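PDB 5WH9: 4-hydroxybenzoyl-CoA thioesterase from Bacillus halodurans, which probably hydrolyses aryl- or acyl-coenzyme A thioesters, with gentisyl-coenzyme A as the likely substrate, and adopts the hotdog fold of its thioesterase family. Local coordinates for residues V5-V10 / H73-T78; K28-A33 / H92-Q97; D85-L90 / H105-W110. All coordinates share one frame; numbering follows the deposited sequence.

Contact 1 (V5-V10 / H73-T78); sequences VYHFRV and HVFIRT
Over one face of the Phe8 ring sits Val74, its CB 3.7 Å from Phe8 CZ and offset toward the rim in a CH-pi contact; the ring also stacks with Trp29 of helix 25-40. Ile76 CD1 approaches the same ring obliquely, 4.0 Å from Phe8 CE1. The side chains of His7 and Phe75 run side by side, their ring planes 56° apart in an oblique pairing, and His7 CD2 reaches 3.4 Å from Phe75 CB. At the edge of the Phe75 ring, in its plane, is Arg77 CG, while Val5 CB packs obliquely against CD1. Phe8 CG lies between its own backbone N and carbonyl carbon (chi1 76°), and the ring beyond it runs alongside Val74. Here the short N-terminal strand 6-9 is added antiparallel to strand 73-80 of the hotdog sheet. Tyr6 with Ile76 and Phe8 with Val74 are the hydrogen-bonded pairs, two N-H to O bonds each, of which Tyr6 N to Ile76 O spans 3.1 Å. An alanine in place of Phe8 would probably leave Val74 CB and Ile76 CD1 facing a gap and Trp29 without its stacking mate. Tyr6 turns its ring to the helix side, where its OH bonds Glu32 and also Lys11 of the second subunit.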
loop_
_atom_site.group_PDB
_atom_site.type_symbol
_atom_site.label_atom_id
_atom_site.label_comp_id
_atom_site.label_asym_id
_atom_site.label_seq_id
_atom_site.Cartn_x
_atom_site.Cartn_y
_atom_site.Cartn_z
ATOM N N VAL B 5 -8.167 14.483 17.879
ATOM C CA VAL B 5 -8.535 14.057 16.541
ATOM C C VAL B 5 -7.315 13.811 15.660
ATOM O O VAL B 5 -6.303 14.467 15.804
ATOM C CB VAL B 5 -9.468 15.079 15.868
ATOM C CG1 VAL B 5 -10.827 15.067 16.522
ATOM C CG2 VAL B 5 -8.869 16.464 15.914
ATOM N N TYR B 6 -7.416 12.867 14.744
ATOM C CA TYR B 6 -6.300 12.562 13.877
ATOM C C TYR B 6 -6.499 13.126 12.483
ATOM O O TYR B 6 -7.346 12.696 11.734
ATOM C CB TYR B 6 -6.074 11.056 13.834
ATOM C CG TYR B 6 -4.992 10.606 12.897
ATOM C CD1 TYR B 6 -3.693 11.035 13.052
ATOM C CD2 TYR B 6 -5.269 9.753 11.860
ATOM C CE1 TYR B 6 -2.703 10.616 12.205
ATOM C CE2 TYR B 6 -4.282 9.328 11.007
ATOM C CZ TYR B 6 -3.002 9.771 11.186
ATOM O OH TYR B 6 -2.027 9.369 10.342
ATOM N N HIS B 7 -5.684 14.106 12.156
ATOM C CA HIS B 7 -5.727 14.770 10.870
ATOM C C HIS B 7 -4.917 14.045 9.818
ATOM O O HIS B 7 -3.926 13.422 10.126
ATOM C CB HIS B 7 -5.206 16.193 11.004
ATOM C CG HIS B 7 -6.184 17.135 11.618
ATOM N ND1 HIS B 7 -6.111 17.533 12.931
ATOM C CD2 HIS B 7 -7.266 17.750 11.100
ATOM C CE1 HIS B 7 -7.104 18.354 13.194
ATOM N NE2 HIS B 7 -7.819 18.504 12.098
ATOM N N PHE B 8 -5.353 14.143 8.577
ATOM C CA PHE B 8 -4.638 13.540 7.470
ATOM C C PHE B 8 -5.132 14.068 6.144
ATOM O O PHE B 8 -6.212 14.589 6.043
ATOM C CB PHE B 8 -4.651 12.000 7.512
ATOM C CG PHE B 8 -5.946 11.370 7.087
ATOM C CD1 PHE B 8 -6.912 11.063 8.012
ATOM C CD2 PHE B 8 -6.184 11.058 5.764
ATOM C CE1 PHE B 8 -8.090 10.469 7.632
ATOM C CE2 PHE B 8 -7.366 10.471 5.377
ATOM C CZ PHE B 8 -8.317 10.168 6.315
ATOM N N ARG B 9 -4.296 13.927 5.132
ATOM C CA ARG B 9 -4.606 14.338 3.770
ATOM C C ARG B 9 -4.554 13.136 2.824
ATOM O O ARG B 9 -3.668 12.296 2.930
ATOM C CB ARG B 9 -3.605 15.381 3.293
ATOM C CG ARG B 9 -3.534 16.650 4.137
ATOM C CD ARG B 9 -3.163 17.822 3.251
ATOM N NE ARG B 9 -2.944 19.056 3.999
ATOM C CZ ARG B 9 -2.506 20.190 3.457
ATOM N NH1 ARG B 9 -2.248 20.256 2.156
ATOM N NH2 ARG B 9 -2.334 21.266 4.217
ATOM N N VAL B 10 -5.506 13.071 1.901
ATOM C CA VAL B 10 -5.505 12.067 0.849
ATOM C C VAL B 10 -4.353 12.259 -0.145
ATOM O O VAL B 10 -4.275 13.275 -0.858
ATOM C CB VAL B 10 -6.844 12.081 0.088
ATOM C CG1 VAL B 10 -6.819 11.092 -1.049
ATOM C CG2 VAL B 10 -7.981 11.767 1.038
ATOM N N HIS B 73 -8.632 17.216 2.763
ATOM C CA HIS B 73 -8.199 17.308 4.154
ATOM C C HIS B 73 -9.253 16.567 4.950
ATOM O O HIS B 73 -10.447 16.733 4.701
ATOM C CB HIS B 73 -8.165 18.757 4.638
ATOM C CG HIS B 73 -7.231 19.637 3.868
ATOM N ND1 HIS B 73 -6.054 20.117 4.403
ATOM C CD2 HIS B 73 -7.309 20.141 2.613
ATOM C CE1 HIS B 73 -5.445 20.875 3.507
ATOM N NE2 HIS B 73 -6.184 20.903 2.412
ATOM N N VAL B 74 -8.829 15.751 5.905
ATOM C CA VAL B 74 -9.782 14.917 6.615
ATOM C C VAL B 74 -9.284 14.795 8.016
ATOM O O VAL B 74 -8.084 14.927 8.271
ATOM C CB VAL B 74 -9.880 13.482 5.966
ATOM C CG1 VAL B 74 -11.090 12.726 6.482
ATOM C CG2 VAL B 74 -9.947 13.575 4.456
ATOM N N PHE B 75 -10.194 14.555 8.940
ATOM C CA PHE B 75 -9.774 14.128 10.267
ATOM C C PHE B 75 -10.708 13.037 10.802
ATOM O O PHE B 75 -11.830 12.867 10.325
ATOM C CB PHE B 75 -9.599 15.314 11.227
ATOM C CG PHE B 75 -10.894 16.004 11.620
ATOM C CD1 PHE B 75 -11.665 15.513 12.668
ATOM C CD2 PHE B 75 -11.308 17.162 10.971
ATOM C CE1 PHE B 75 -12.844 16.150 13.054
ATOM C CE2 PHE B 75 -12.488 17.811 11.346
ATOM C CZ PHE B 75 -13.263 17.299 12.393
ATOM N N ILE B 76 -10.211 12.248 11.738
ATOM C CA ILE B 76 -11.023 11.200 12.308
ATOM C C ILE B 76 -11.283 11.515 13.768
ATOM O O ILE B 76 -10.364 11.885 14.491
ATOM C CB ILE B 76 -10.331 9.826 12.222
ATOM C CG1 ILE B 76 -10.300 9.327 10.776
ATOM C CG2 ILE B 76 -11.059 8.844 13.103
ATOM C CD1 ILE B 76 -9.425 8.076 10.551
ATOM N N ARG B 77 -12.529 11.364 14.196
ATOM C CA ARG B 77 -12.877 11.482 15.610
ATOM C C ARG B 77 -12.954 10.091 16.214
ATOM O O ARG B 77 -13.804 9.286 15.817
ATOM C CB ARG B 77 -14.236 12.167 15.793
ATOM C CG ARG B 77 -14.244 13.657 15.546
ATOM C CD ARG B 77 -15.357 14.367 16.342
ATOM N NE ARG B 77 -15.383 15.786 16.013
ATOM C CZ ARG B 77 -16.193 16.340 15.115
ATOM N NH1 ARG B 77 -17.094 15.604 14.474
ATOM N NH2 ARG B 77 -16.114 17.643 14.871
ATOM N N THR B 78 -12.084 9.812 17.180
ATOM C CA THR B 78 -12.047 8.492 17.780
ATOM C C THR B 78 -12.562 8.550 19.198
ATOM O O THR B 78 -12.126 9.367 19.994
ATOM C CB THR B 78 -10.635 7.910 17.764
ATOM O OG1 THR B 78 -10.164 7.856 16.414
ATOM C CG2 THR B 78 -10.625 6.506 18.335
#

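Contact 2 (K28-A33 / H92-Q97); sequences KWMDEA and HHFIKQ
Met30 and His92 bring the two backbones nearest, CA to CA 6.7 Å; the axes of helix 28-33 and strand 92-96 come within 9.8 Å, their N-to-C directions 113° apart. The contact is made by side chains that are all buried. Met30 CG is anti to its carbonyl carbon (chi1 -77°) and lies between two rings: it is 3.7 Å from His92 CG and, obliquely to the other ring, 3.9 Å from Phe94 CZ. The sulfur then passes beside the imidazole, Met30 SD 4.5 Å from the His92 ring centroid and well off its normal, an oblique sulfur-aromatic contact. Met30 CA stands over one face of the same imidazole, offset toward its rim, and the methyl of Ala33, one turn on, meets the ring obliquely. Further down the strand, Trp29 CB abuts the edge of the Phe94 ring, 4.0 Å from CE2, and the two side chains cross at about a right angle. This is the hotdog fold's central helix lying against the concave sheet, joined by apolar and aromatic surfaces. Trp29 also packs on Val21 and Leu68 of the loops, Phe94 meets Tyr26 edge-to-face, and Ile76 of strand 73-80 touches both His92 and Phe94; Met30 continues onto Glu106 of strand 99-111 and Tyr23 of the third subunit.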
loop_
_atom_site.group_PDB
_atom_site.type_symbol
_atom_site.label_atom_id
_atom_site.label_comp_id
_atom_site.label_asym_id
_atom_site.label_seq_id
_atom_site.Cartn_x
_atom_site.Cartn_y
_atom_site.Cartn_z
ATOM N N LYS B 28 -6.605 1.610 6.952
ATOM C CA LYS B 28 -5.261 2.115 7.199
ATOM C C LYS B 28 -5.368 3.374 8.059
ATOM O O LYS B 28 -4.649 3.542 9.050
ATOM C CB LYS B 28 -4.578 2.407 5.841
ATOM C CG LYS B 28 -3.271 3.216 5.823
ATOM C CD LYS B 28 -3.139 3.966 4.461
ATOM C CE LYS B 28 -1.713 4.435 4.098
ATOM N NZ LYS B 28 -1.064 5.513 4.958
ATOM N N TRP B 29 -6.294 4.252 7.692
ATOM C CA TRP B 29 -6.430 5.507 8.420
ATOM C C TRP B 29 -6.973 5.273 9.823
ATOM O O TRP B 29 -6.541 5.948 10.751
ATOM C CB TRP B 29 -7.291 6.509 7.645
ATOM C CG TRP B 29 -6.610 7.043 6.429
ATOM C CD1 TRP B 29 -5.303 7.419 6.318
ATOM C CD2 TRP B 29 -7.202 7.255 5.143
ATOM N NE1 TRP B 29 -5.048 7.847 5.040
ATOM C CE2 TRP B 29 -6.198 7.755 4.300
ATOM C CE3 TRP B 29 -8.487 7.060 4.620
ATOM C CZ2 TRP B 29 -6.441 8.079 2.965
ATOM C CZ3 TRP B 29 -8.719 7.373 3.314
ATOM C CH2 TRP B 29 -7.706 7.875 2.497
ATOM N N MET B 30 -7.893 4.318 9.990
ATOM C CA MET B 30 -8.362 3.962 11.329
ATOM C C MET B 30 -7.241 3.364 12.146
ATOM O O MET B 30 -7.068 3.683 13.327
ATOM C CB MET B 30 -9.526 2.982 11.283
ATOM C CG MET B 30 -10.833 3.644 10.918
ATOM S SD MET B 30 -12.247 2.525 11.000
ATOM C CE MET B 30 -11.685 1.198 9.934
ATOM N N ASP B 31 -6.453 2.505 11.523
ATOM C CA ASP B 31 -5.307 1.981 12.241
ATOM C C ASP B 31 -4.422 3.148 12.717
ATOM O O ASP B 31 -3.960 3.164 13.863
ATOM C CB ASP B 31 -4.523 1.011 11.371
ATOM C CG ASP B 31 -3.425 0.328 12.130
ATOM O OD1 ASP B 31 -3.695 -0.686 12.797
ATOM O OD2 ASP B 31 -2.285 0.809 12.067
ATOM N N GLU B 32 -4.202 4.133 11.851
ATOM C CA GLU B 32 -3.388 5.279 12.234
ATOM C C GLU B 32 -4.068 6.094 13.331
ATOM O O GLU B 32 -3.424 6.534 14.276
ATOM C CB GLU B 32 -3.101 6.168 11.030
ATOM C CG GLU B 32 -2.424 5.419 9.913
ATOM C CD GLU B 32 -2.179 6.265 8.670
ATOM O OE1 GLU B 32 -2.378 7.505 8.706
ATOM O OE2 GLU B 32 -1.790 5.673 7.653
ATOM N N ALA B 33 -5.371 6.295 13.212
ATOM C CA ALA B 33 -6.076 7.028 14.250
ATOM C C ALA B 33 -5.921 6.305 15.579
ATOM O O ALA B 33 -5.642 6.942 16.592
ATOM C CB ALA B 33 -7.531 7.197 13.905
ATOM N N HIS B 92 -14.673 5.339 14.993
ATOM C CA HIS B 92 -13.973 6.324 14.177
ATOM C C HIS B 92 -14.946 6.959 13.221
ATOM O O HIS B 92 -15.653 6.253 12.500
ATOM C CB HIS B 92 -12.859 5.682 13.341
ATOM C CG HIS B 92 -11.734 5.128 14.153
ATOM N ND1 HIS B 92 -11.438 3.786 14.192
ATOM C CD2 HIS B 92 -10.843 5.733 14.970
ATOM C CE1 HIS B 92 -10.397 3.587 14.980
ATOM N NE2 HIS B 92 -10.013 4.754 15.462
ATOM N N HIS B 93 -14.951 8.288 13.191
ATOM C CA HIS B 93 -15.800 9.033 12.286
ATOM C C HIS B 93 -14.951 9.930 11.398
ATOM O O HIS B 93 -14.233 10.804 11.892
ATOM C CB HIS B 93 -16.776 9.895 13.077
ATOM C CG HIS B 93 -17.784 9.114 13.856
ATOM N ND1 HIS B 93 -18.803 8.407 13.257
ATOM C CD2 HIS B 93 -17.953 8.955 15.190
ATOM C CE1 HIS B 93 -19.548 7.836 14.186
ATOM N NE2 HIS B 93 -19.055 8.156 15.367
ATOM N N PHE B 94 -15.051 9.724 10.090
ATOM C CA PHE B 94 -14.323 10.541 9.128
ATOM C C PHE B 94 -15.083 11.818 8.885
ATOM O O PHE B 94 -16.281 11.798 8.529
ATOM C CB PHE B 94 -14.123 9.796 7.808
ATOM C CG PHE B 94 -13.295 8.566 7.949
ATOM C CD1 PHE B 94 -13.808 7.446 8.600
ATOM C CD2 PHE B 94 -11.997 8.525 7.455
ATOM C CE1 PHE B 94 -13.038 6.313 8.749
ATOM C CE2 PHE B 94 -11.216 7.384 7.598
ATOM C CZ PHE B 94 -11.741 6.284 8.241
ATOM N N ILE B 95 -14.390 12.930 9.110
ATOM C CA ILE B 95 -14.968 14.234 8.892
ATOM C C ILE B 95 -14.263 14.948 7.737
ATOM O O ILE B 95 -13.053 15.141 7.741
ATOM C CB ILE B 95 -14.961 15.093 10.178
ATOM C CG1 ILE B 95 -15.988 14.566 11.175
ATOM C CG2 ILE B 95 -15.332 16.541 9.859
ATOM C CD1 ILE B 95 -15.484 13.503 12.070
ATOM N N LYS B 96 -15.040 15.302 6.734
ATOM C CA LYS B 96 -14.575 16.118 5.636
ATOM C C LYS B 96 -15.542 17.283 5.468
ATOM O O LYS B 96 -16.766 17.081 5.415
ATOM C CB LYS B 96 -14.546 15.296 4.352
ATOM C CG LYS B 96 -14.543 16.132 3.102
ATOM C CD LYS B 96 -14.456 15.263 1.874
ATOM C CE LYS B 96 -15.215 15.870 0.707
ATOM N NZ LYS B 96 -14.845 15.206 -0.577
ATOM N N GLN B 97 -14.989 18.494 5.402
ATOM C CA GLN B 97 -15.778 19.698 5.193
ATOM C C GLN B 97 -16.829 19.803 6.279
ATOM O O GLN B 97 -17.971 20.161 6.016
ATOM C CB GLN B 97 -16.432 19.671 3.809
ATOM C CG GLN B 97 -15.426 19.537 2.673
ATOM C CD GLN B 97 -16.080 19.600 1.305
ATOM O OE1 GLN B 97 -17.240 19.228 1.143
ATOM N NE2 GLN B 97 -15.340 20.083 0.316
#

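Contact 3 (D85-L90 / H105-W110); sequences DKSFIL and HEKRVW
Phe88 and Arg108 form the close-packed centre of this beta hairpin, in which strand 99-111 turns back antiparallel along strand 87-96 of the hotdog sheet. Arg108 CB lies over a face of the Phe88 ring, 4.2 Å from its centroid, and the guanidinium plane is only 21° from that of the ring. Their backbones are joined by two bonds, Arg108 N to Phe88 O being short and straight (2.7 Å, 174° at the hydrogen). Leu90 pairs likewise with Glu106, and Leu90 CD1 reaches 3.9 Å from Glu106 OE2. This buried face, which also carries contacts to Cys34 of helix 25-40, contrasts with the other, where Ser87, Lys107 and Val109 are partly exposed and meet through small contacts such as Ser87 CB on Val109 CG1, 3.9 Å. Ile89 is the buried exception there, its CG2 resting 3.7 Å from His105 CB. At the exposed Lys86 the pairing slackens to one weak bond, Trp110 N to Lys86 O at 3.4 Å. On the Leu90 and Glu106 face, Arg108 NH2 forms a salt bridge with Asp31 of helix 25-40, and Glu106 OE1 bonds the Tyr23 hydroxyl of the third subunit. Glu106 OE2 takes Arg108 NE at 2.8 Å, from above the carboxylate plane yet nearly within the guanidinium plane.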
loop_
_atom_site.group_PDB
_atom_site.type_symbol
_atom_site.label_atom_id
_atom_site.label_comp_id
_atom_site.label_asym_id
_atom_site.label_seq_id
_atom_site.Cartn_x
_atom_site.Cartn_y
_atom_site.Cartn_z
ATOM N N ASP B 85 -12.596 -6.301 30.132
ATOM C CA ASP B 85 -11.320 -6.664 30.717
ATOM C C ASP B 85 -10.270 -6.901 29.632
ATOM O O ASP B 85 -9.141 -6.430 29.741
ATOM C CB ASP B 85 -11.456 -7.905 31.604
ATOM C CG ASP B 85 -10.103 -8.467 32.041
ATOM O OD1 ASP B 85 -9.230 -7.677 32.470
ATOM O OD2 ASP B 85 -9.913 -9.702 31.942
ATOM N N LYS B 86 -10.639 -7.621 28.577
ATOM C CA LYS B 86 -9.630 -8.062 27.617
ATOM C C LYS B 86 -9.746 -7.473 26.211
ATOM O O LYS B 86 -8.878 -7.716 25.371
ATOM C CB LYS B 86 -9.591 -9.591 27.559
ATOM C CG LYS B 86 -9.158 -10.220 28.876
ATOM C CD LYS B 86 -8.739 -11.667 28.713
ATOM C CE LYS B 86 -9.843 -12.602 29.160
ATOM N NZ LYS B 86 -9.469 -14.016 28.906
ATOM N N SER B 87 -10.802 -6.700 25.964
ATOM C CA SER B 87 -11.009 -6.074 24.665
ATOM C C SER B 87 -11.591 -4.656 24.791
ATOM O O SER B 87 -12.069 -4.255 25.851
ATOM C CB SER B 87 -11.949 -6.931 23.814
ATOM O OG SER B 87 -13.289 -6.825 24.276
ATOM N N PHE B 88 -11.538 -3.903 23.694
ATOM C CA PHE B 88 -12.186 -2.606 23.613
ATOM C C PHE B 88 -12.549 -2.321 22.155
ATOM O O PHE B 88 -11.965 -2.906 21.237
ATOM C CB PHE B 88 -11.288 -1.498 24.190
ATOM C CG PHE B 88 -10.018 -1.273 23.417
ATOM C CD1 PHE B 88 -8.926 -2.109 23.586
ATOM C CD2 PHE B 88 -9.907 -0.221 22.533
ATOM C CE1 PHE B 88 -7.750 -1.906 22.863
ATOM C CE2 PHE B 88 -8.736 -0.010 21.811
ATOM C CZ PHE B 88 -7.664 -0.851 21.980
ATOM N N ILE B 89 -13.526 -1.443 21.949
ATOM C CA ILE B 89 -13.924 -1.005 20.613
ATOM C C ILE B 89 -13.698 0.498 20.438
ATOM O O ILE B 89 -14.114 1.291 21.270
ATOM C CB ILE B 89 -15.406 -1.298 20.320
ATOM C CG1 ILE B 89 -15.674 -2.796 20.281
ATOM C CG2 ILE B 89 -15.828 -0.692 18.989
ATOM C CD1 ILE B 89 -17.139 -3.107 19.983
ATOM N N LEU B 90 -13.036 0.875 19.352
ATOM C CA LEU B 90 -12.868 2.271 18.984
ATOM C C LEU B 90 -13.869 2.630 17.902
ATOM O O LEU B 90 -13.957 1.944 16.884
ATOM C CB LEU B 90 -11.459 2.518 18.445
ATOM C CG LEU B 90 -10.307 2.314 19.426
ATOM C CD1 LEU B 90 -8.952 2.515 18.721
ATOM C CD2 LEU B 90 -10.439 3.253 20.625
ATOM N N HIS B 105 -15.796 1.123 13.132
ATOM C CA HIS B 105 -15.215 0.817 14.423
ATOM C C HIS B 105 -14.206 -0.294 14.268
ATOM O O HIS B 105 -14.158 -0.976 13.242
ATOM C CB HIS B 105 -16.295 0.440 15.454
ATOM C CG HIS B 105 -17.042 -0.811 15.123
ATOM N ND1 HIS B 105 -16.601 -2.064 15.497
ATOM C CD2 HIS B 105 -18.203 -1.004 14.451
ATOM C CE1 HIS B 105 -17.455 -2.976 15.064
ATOM N NE2 HIS B 105 -18.437 -2.358 14.429
ATOM N N GLU B 106 -13.387 -0.454 15.291
ATOM C CA GLU B 106 -12.462 -1.554 15.392
ATOM C C GLU B 106 -12.739 -2.226 16.739
ATOM O O GLU B 106 -12.818 -1.553 17.765
ATOM C CB GLU B 106 -11.025 -1.018 15.376
ATOM C CG GLU B 106 -10.618 -0.269 14.107
ATOM C CD GLU B 106 -9.199 0.281 14.169
ATOM O OE1 GLU B 106 -8.493 0.210 13.143
ATOM O OE2 GLU B 106 -8.789 0.810 15.232
ATOM N N LYS B 107 -12.918 -3.539 16.741
ATOM C CA LYS B 107 -12.813 -4.290 17.982
ATOM C C LYS B 107 -11.371 -4.738 18.145
ATOM O O LYS B 107 -10.807 -5.370 17.250
ATOM C CB LYS B 107 -13.716 -5.514 17.965
ATOM C CG LYS B 107 -13.731 -6.264 19.298
ATOM C CD LYS B 107 -15.000 -7.110 19.470
ATOM C CE LYS B 107 -14.925 -7.903 20.770
ATOM N NZ LYS B 107 -16.198 -8.626 21.105
ATOM N N ARG B 108 -10.762 -4.402 19.274
ATOM C CA ARG B 108 -9.376 -4.788 19.513
ATOM C C ARG B 108 -9.186 -5.461 20.871
ATOM O O ARG B 108 -9.948 -5.239 21.816
ATOM C CB ARG B 108 -8.439 -3.581 19.389
ATOM C CG ARG B 108 -8.448 -2.875 18.038
ATOM C CD ARG B 108 -7.471 -1.704 18.061
ATOM N NE ARG B 108 -7.334 -1.008 16.784
ATOM C CZ ARG B 108 -6.354 -1.230 15.909
ATOM N NH1 ARG B 108 -5.427 -2.143 16.167
ATOM N NH2 ARG B 108 -6.301 -0.540 14.774
ATOM N N VAL B 109 -8.153 -6.284 20.962
ATOM C CA VAL B 109 -7.820 -6.942 22.211
ATOM C C VAL B 109 -6.428 -6.500 22.607
ATOM O O VAL B 109 -5.818 -5.707 21.898
ATOM C CB VAL B 109 -7.879 -8.479 22.081
ATOM C CG1 VAL B 109 -9.306 -8.917 21.784
ATOM C CG2 VAL B 109 -6.927 -8.970 21.009
ATOM N N TRP B 110 -5.930 -6.992 23.735
ATOM C CA TRP B 110 -4.571 -6.686 24.150
ATOM C C TRP B 110 -3.757 -7.963 24.118
ATOM O O TRP B 110 -4.212 -8.995 24.612
ATOM C CB TRP B 110 -4.567 -6.096 25.555
ATOM C CG TRP B 110 -3.400 -5.192 25.812
ATOM C CD1 TRP B 110 -2.190 -5.542 26.336
ATOM C CD2 TRP B 110 -3.331 -3.784 25.547
ATOM N NE1 TRP B 110 -1.377 -4.442 26.423
ATOM C CE2 TRP B 110 -2.051 -3.350 25.941
ATOM C CE3 TRP B 110 -4.232 -2.846 25.017
ATOM C CZ2 TRP B 110 -1.643 -2.018 25.826
ATOM C CZ3 TRP B 110 -3.828 -1.523 24.898
ATOM C CH2 TRP B 110 -2.546 -1.121 25.302
#

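How the contacts relate
Contact 2 is the core of the set, wholly buried between helix 25-40 and the sheet, whereas contacts 1 and 3 are strand pairings, each with a buried and a more exposed face. Contacts 1 and 2 lie about 5 Å apart, centre to centre, and meet where strand 6-9 touches helix 25-40 and through the probable hydrogen bond of Phe75 O with Ile95 N. The centre of contact 3 lies about 21 Å from that of contact 1, on the opposite side of the chain's centre, and contact 3 shares strand 87-96 with contact 2. Backbone hydrogen bonds dominate the two pairings; contact 2 relies on apolar and aromatic surfaces. Charged groups gather where contacts 2 and 3 adjoin, and the third subunit touches both.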